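Local atomic coordinates of acetoin utilization protein AcuB, putative (Vibrio cholerae, PDB entry 2O16), a protein that is of uncharacterised function but carries a pair of CBS domains, modules that commonly bind adenine nucleotides, and may take part in acetoin utilization. Residues A[4-7]-A[8-11]; A[23-26]-A[27-31]. All coordinates share one frame; numbering follows the deposited sequence.

Contact 1 (A[4-7]-A[8-11]); sequences MIKV and EDMM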
ATOM      1  N   MET A   4      19.402  -9.272  -8.448  1.00 45.60           N
ATOM      2  CA  MET A   4      19.475  -7.813  -8.344  1.00 44.97           C
ATOM      3  C   MET A   4      18.096  -7.144  -8.376  1.00 41.59           C
ATOM      4  O   MET A   4      17.999  -5.924  -8.589  1.00 41.41           O
ATOM      5  CB  MET A   4      20.410  -7.254  -9.425  1.00 45.11           C
ATOM      6  CG  MET A   4      21.888  -7.613  -9.205  1.00 47.28           C
ATOM      7  SD  MET A   4      22.878  -7.601 -10.732  1.00 49.96           S
ATOM      8  CE  MET A   4      22.215  -9.068 -11.562  1.00 50.08           C
ATOM      9  N   ILE A   5      17.040  -7.931  -8.133  1.00 37.71           N
ATOM     10  CA  ILE A   5      15.671  -7.412  -8.214  1.00 34.24           C
ATOM     11  C   ILE A   5      15.434  -6.269  -7.239  1.00 32.16           C
ATOM     12  O   ILE A   5      15.666  -6.408  -6.032  1.00 31.39           O
ATOM     13  CB  ILE A   5      14.588  -8.496  -7.972  1.00 34.31           C
ATOM     14  CG1 ILE A   5      14.860  -9.746  -8.804  1.00 35.21           C
ATOM     15  CG2 ILE A   5      13.193  -7.955  -8.350  1.00 33.11           C
ATOM     16  CD1 ILE A   5      13.974 -10.958  -8.389  1.00 35.10           C
ATOM     17  N   LYS A   6      14.958  -5.152  -7.783  1.00 30.05           N
ATOM     18  CA  LYS A   6      14.614  -3.967  -7.003  1.00 28.41           C
ATOM     19  C   LYS A   6      13.110  -3.913  -6.781  1.00 26.86           C
ATOM     20  O   LYS A   6      12.339  -4.496  -7.553  1.00 25.68           O
ATOM     21  CB  LYS A   6      15.029  -2.724  -7.760  1.00 28.28           C
ATOM     22  CG  LYS A   6      16.534  -2.624  -7.988  1.00 32.26           C
ATOM     23  CD  LYS A   6      16.833  -1.780  -9.215  1.00 37.58           C
ATOM     24  CE  LYS A   6      18.245  -1.181  -9.159  1.00 41.76           C
ATOM     25  NZ  LYS A   6      19.231  -2.048  -8.421  1.00 42.61           N
ATOM     26  N   VAL A   7      12.705  -3.181  -5.748  1.00 24.21           N
ATOM     27  CA  VAL A   7      11.290  -2.961  -5.433  1.00 23.54           C
ATOM     28  C   VAL A   7      10.511  -2.488  -6.653  1.00 23.24           C
ATOM     29  O   VAL A   7       9.465  -3.021  -6.960  1.00 22.22           O
ATOM     30  CB  VAL A   7      11.155  -1.956  -4.246  1.00 22.80           C
ATOM     31  CG1 VAL A   7       9.834  -1.211  -4.294  1.00 24.77           C
ATOM     32  CG2 VAL A   7      11.359  -2.701  -2.910  1.00 24.38           C
ATOM     33  N   GLU A   8      11.050  -1.514  -7.380  1.00 24.23           N
ATOM     34  CA  GLU A   8      10.373  -0.988  -8.579  1.00 26.30           C
ATOM     35  C   GLU A   8      10.090  -2.022  -9.674  1.00 26.30           C
ATOM     36  O   GLU A   8       9.248  -1.780 -10.543  1.00 26.07           O
ATOM     37  CB  GLU A   8      11.166   0.186  -9.172  1.00 26.35           C
ATOM     38  CG  GLU A   8      12.595  -0.171  -9.584  1.00 28.56           C
ATOM     39  CD  GLU A   8      13.437   1.058  -9.930  1.00 30.70           C
ATOM     40  OE1 GLU A   8      12.887   2.190 -10.042  1.00 34.69           O
ATOM     41  OE2 GLU A   8      14.662   0.878 -10.096  1.00 38.02           O
ATOM     42  N   ASP A   9      10.805  -3.153  -9.636  1.00 26.62           N
ATOM     43  CA  ASP A   9      10.656  -4.228 -10.628  1.00 27.05           C
ATOM     44  C   ASP A   9       9.382  -5.037 -10.387  1.00 26.32           C
ATOM     45  O   ASP A   9       8.864  -5.695 -11.303  1.00 27.34           O
ATOM     46  CB  ASP A   9      11.884  -5.167 -10.602  1.00 28.23           C
ATOM     47  CG  ASP A   9      13.170  -4.489 -11.049  1.00 29.46           C
ATOM     48  OD1 ASP A   9      13.102  -3.531 -11.850  1.00 32.53           O
ATOM     49  OD2 ASP A   9      14.272  -4.937 -10.621  1.00 31.83           O
ATOM     50  N   MET A  10       8.837  -4.966  -9.173  1.00 25.20           N
ATOM     51  CA  MET A  10       7.701  -5.816  -8.804  1.00 23.83           C
ATOM     52  C   MET A  10       6.521  -5.100  -8.170  1.00 22.71           C
ATOM     53  O   MET A  10       5.466  -5.717  -7.954  1.00 22.40           O
ATOM     54  CB  MET A  10       8.182  -6.954  -7.883  1.00 24.45           C
ATOM     55  CG  MET A  10       8.822  -6.478  -6.568  1.00 25.80           C
ATOM     56  SD  MET A  10       7.550  -6.068  -5.330  1.00 28.57           S
ATOM     57  CE  MET A  10       7.034  -7.712  -4.829  1.00 26.29           C
ATOM     58  N   MET A  11       6.690  -3.815  -7.852  1.00 21.43           N
ATOM     59  CA  MET A  11       5.627  -3.028  -7.200  1.00 21.07           C
ATOM     60  C   MET A  11       4.468  -2.799  -8.147  1.00 21.26           C
ATOM     61  O   MET A  11       4.638  -2.847  -9.370  1.00 21.62           O
ATOM     62  CB  MET A  11       6.159  -1.677  -6.707  1.00 20.31           C
ATOM     63  CG  MET A  11       6.619  -0.731  -7.803  1.00 20.81           C
ATOM     64  SD  MET A  11       7.328   0.780  -7.194  1.00 21.47           S
ATOM     65  CE  MET A  11       7.559   1.738  -8.694  1.00 18.37           C
TER
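Asp9 reaches back to Lys6, joined to it by two bonds in opposite directions. Lys6 N donates to Asp9 OD2 (2.9 Å) almost straight, at 170°, from above the carboxylate plane, while Asp9 N returns a bond to Lys6 O (2.9 Å). The carboxylate is brought there by chi1 of -66°, with CG beside the backbone N; Asp9 CB rests 3.8 Å from Ile5 CG2. One residue on, Val7 O is gripped twice, each bond 3.0 Å: Met10 N comes nearly straight from above the carbonyl plane, while the Met11 N bond, though nearly along the C=O axis, is bent at its hydrogen. The buried part is apolar: Val7 CG1 lies 4.3 Å from Met11 SD, Val7 packs on Ser100, Val114 and Ile124, Met10 on Leu97, Ile124 and Phe129, and Met11 on Val114 and Val121. On the looser, more solvent-open side Lys6 and Glu8 run side by side, Lys6 CD 3.5 Å from Glu8 OE2, but Lys6 NZ is 5.7 Å from that oxygen, too far for a salt bridge. Overlapping type I turns, Lys6-Asp9 and Val7-Met10, lead into strand 12-13, as in the N-terminal arm of a CBS pair, which packs on the second CBS motif.

Contact 2 (A[23-26]-A[27-31]); sequences TLND and AKHLM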
ATOM      1  N   THR A  23     -13.415  10.538   2.154  1.00 19.18           N
ATOM      2  CA  THR A  23     -13.933   9.970   3.392  1.00 18.94           C
ATOM      3  C   THR A  23     -13.702   8.456   3.481  1.00 20.39           C
ATOM      4  O   THR A  23     -13.263   7.822   2.487  1.00 20.55           O
ATOM      5  CB  THR A  23     -15.450  10.205   3.508  1.00 19.48           C
ATOM      6  OG1 THR A  23     -16.102   9.412   2.517  1.00 21.09           O
ATOM      7  CG2 THR A  23     -15.799  11.698   3.303  1.00 17.26           C
ATOM      8  N   LEU A  24     -13.982   7.906   4.660  1.00 20.78           N
ATOM      9  CA  LEU A  24     -14.071   6.436   4.856  1.00 22.87           C
ATOM     10  C   LEU A  24     -14.947   5.789   3.772  1.00 23.73           C
ATOM     11  O   LEU A  24     -14.583   4.753   3.169  1.00 22.94           O
ATOM     12  CB  LEU A  24     -14.647   6.101   6.238  1.00 23.61           C
ATOM     13  CG  LEU A  24     -14.585   4.615   6.670  1.00 23.78           C
ATOM     14  CD1 LEU A  24     -14.450   4.527   8.175  1.00 27.65           C
ATOM     15  CD2 LEU A  24     -15.793   3.836   6.182  1.00 30.72           C
ATOM     16  N   ASN A  25     -16.101   6.422   3.508  1.00 24.41           N
ATOM     17  CA  ASN A  25     -17.038   5.920   2.508  1.00 24.84           C
ATOM     18  C   ASN A  25     -16.428   5.829   1.117  1.00 23.75           C
ATOM     19  O   ASN A  25     -16.628   4.838   0.415  1.00 24.18           O
ATOM     20  CB  ASN A  25     -18.302   6.790   2.481  1.00 26.21           C
ATOM     21  CG  ASN A  25     -19.530   6.011   2.046  1.00 30.90           C
ATOM     22  OD1 ASN A  25     -19.638   4.814   2.305  1.00 34.39           O
ATOM     23  ND2 ASN A  25     -20.469   6.697   1.372  1.00 34.53           N
ATOM     24  N   ASP A  26     -15.667   6.850   0.715  1.00 22.58           N
ATOM     25  CA  ASP A  26     -14.959   6.820  -0.551  1.00 22.15           C
ATOM     26  C   ASP A  26     -13.927   5.695  -0.624  1.00 21.65           C
ATOM     27  O   ASP A  26     -13.811   5.035  -1.657  1.00 22.50           O
ATOM     28  CB  ASP A  26     -14.227   8.141  -0.819  1.00 21.65           C
ATOM     29  CG  ASP A  26     -15.163   9.335  -0.884  1.00 23.01           C
ATOM     30  OD1 ASP A  26     -16.280   9.204  -1.442  1.00 22.78           O
ATOM     31  OD2 ASP A  26     -14.765  10.403  -0.398  1.00 21.20           O
ATOM     32  N   ALA A  27     -13.147   5.528   0.444  1.00 22.05           N
ATOM     33  CA  ALA A  27     -12.116   4.481   0.477  1.00 22.19           C
ATOM     34  C   ALA A  27     -12.783   3.093   0.443  1.00 22.28           C
ATOM     35  O   ALA A  27     -12.319   2.197  -0.260  1.00 22.17           O
ATOM     36  CB  ALA A  27     -11.238   4.630   1.747  1.00 21.25           C
ATOM     37  N   LYS A  28     -13.839   2.925   1.230  1.00 23.10           N
ATOM     38  CA  LYS A  28     -14.664   1.704   1.158  1.00 24.92           C
ATOM     39  C   LYS A  28     -15.109   1.374  -0.274  1.00 25.64           C
ATOM     40  O   LYS A  28     -14.899   0.256  -0.757  1.00 25.59           O
ATOM     41  CB  LYS A  28     -15.866   1.813   2.095  1.00 25.98           C
ATOM     42  CG  LYS A  28     -16.675   0.498   2.255  1.00 28.17           C
ATOM     43  CD  LYS A  28     -18.040   0.828   2.859  1.00 34.54           C
ATOM     44  CE  LYS A  28     -19.015  -0.363   2.801  1.00 36.93           C
ATOM     45  NZ  LYS A  28     -19.010  -1.153   4.079  1.00 40.78           N
ATOM     46  N   HIS A  29     -15.729   2.344  -0.945  1.00 25.76           N
ATOM     47  CA  HIS A  29     -16.215   2.170  -2.311  1.00 25.99           C
ATOM     48  C   HIS A  29     -15.113   1.836  -3.296  1.00 25.36           C
ATOM     49  O   HIS A  29     -15.278   0.971  -4.168  1.00 25.10           O
ATOM     50  CB  HIS A  29     -16.992   3.411  -2.794  1.00 27.02           C
ATOM     51  CG  HIS A  29     -18.297   3.621  -2.087  1.00 29.83           C
ATOM     52  ND1 HIS A  29     -19.138   2.580  -1.746  1.00 36.10           N
ATOM     53  CD2 HIS A  29     -18.921   4.752  -1.682  1.00 33.63           C
ATOM     54  CE1 HIS A  29     -20.208   3.060  -1.134  1.00 34.85           C
ATOM     55  NE2 HIS A  29     -20.100   4.376  -1.082  1.00 34.90           N
ATOM     56  N   LEU A  30     -13.975   2.508  -3.154  1.00 23.61           N
ATOM     57  CA  LEU A  30     -12.861   2.273  -4.040  1.00 23.12           C
ATOM     58  C   LEU A  30     -12.315   0.859  -3.829  1.00 22.73           C
ATOM     59  O   LEU A  30     -12.016   0.171  -4.782  1.00 21.82           O
ATOM     60  CB  LEU A  30     -11.770   3.316  -3.776  1.00 23.15           C
ATOM     61  CG  LEU A  30     -10.487   3.184  -4.576  1.00 22.05           C
ATOM     62  CD1 LEU A  30     -10.848   3.369  -6.036  1.00 25.17           C
ATOM     63  CD2 LEU A  30      -9.506   4.278  -4.096  1.00 23.46           C
ATOM     64  N   MET A  31     -12.189   0.449  -2.568  1.00 22.90           N
ATOM     65  CA  MET A  31     -11.751  -0.912  -2.231  1.00 22.40           C
ATOM     66  C   MET A  31     -12.681  -1.995  -2.793  1.00 23.78           C
ATOM     67  O   MET A  31     -12.227  -2.991  -3.351  1.00 23.41           O
ATOM     68  CB  MET A  31     -11.642  -1.045  -0.718  1.00 22.42           C
ATOM     69  CG  MET A  31     -10.330  -0.407  -0.170  1.00 20.78           C
ATOM     70  SD  MET A  31     -10.180  -0.708   1.574  1.00 21.37           S
ATOM     71  CE  MET A  31      -8.944   0.571   1.991  1.00 21.71           C
TER
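The carboxamide of Asn25 and the imidazole of His29, one helical turn apart, cross with their planes 58° apart, too steep for a parallel stack. His29 NE2 lies above one face of the amide, displaced beyond its oxygen and nitrogen, 3.4 Å from both Asn25 OD1 and Asn25 ND2, but at angles too poor for hydrogen bonds. Nearer the backbone, Asn25 O approaches the ring obliquely, 3.1 Å from His29 CD2, while also accepting from His29 N (3.0 Å). With chi1 of -151°, Asn25 CG swings roughly opposite its backbone N, carrying the amide along the helix to the ring.

At the start of helix 24-34, Thr23 and Asp26 form a capping box. Asp26 N donates to Thr23 OG1 (3.2 Å), and Thr23 N donates to Asp26 OD2 (2.9 Å) on the anti side of the carboxylate. Ala27 N to Thr23 O and Lys28 N to Leu24 O begin the ladder of main-chain bonds, the latter nearly straight at 173°. Leu24 and Ala27 turn to Leu57 of helix 54-64, and Leu30 meets Val39 and Leu18.

Two backbone N-H groups at the cap are thus satisfied by side chains, and the Asp26 carboxylate sits at the positive end of the helix dipole, which would probably stabilise its ionised form; the contact between the Asn25 and His29 side chains, by contrast, rests on van der Waals packing.

Overall arrangement
Contacts 1 and 2 follow one another along the chain and lie on opposite sides of its centre, with their own centres 29 Å apart and nearest atoms about 16 Å apart, so neither touches the other. They pack against different halves of the molecule, although residues 8-11 and 23-31 fall in the same CBS sequence motif. Residues 4-11 pack on helices 97-106 and 126-141 and on the sheet that holds strand 119-124, whereas residues 23-31 start a helix laid against helix 54-64 and strand 38-42. Between them the chain passes through strand 12-13, which pairs with strand 119-124, and then crosses to the other half. In related CBS pairs, nucleotides usually bind in clefts between the two motifs.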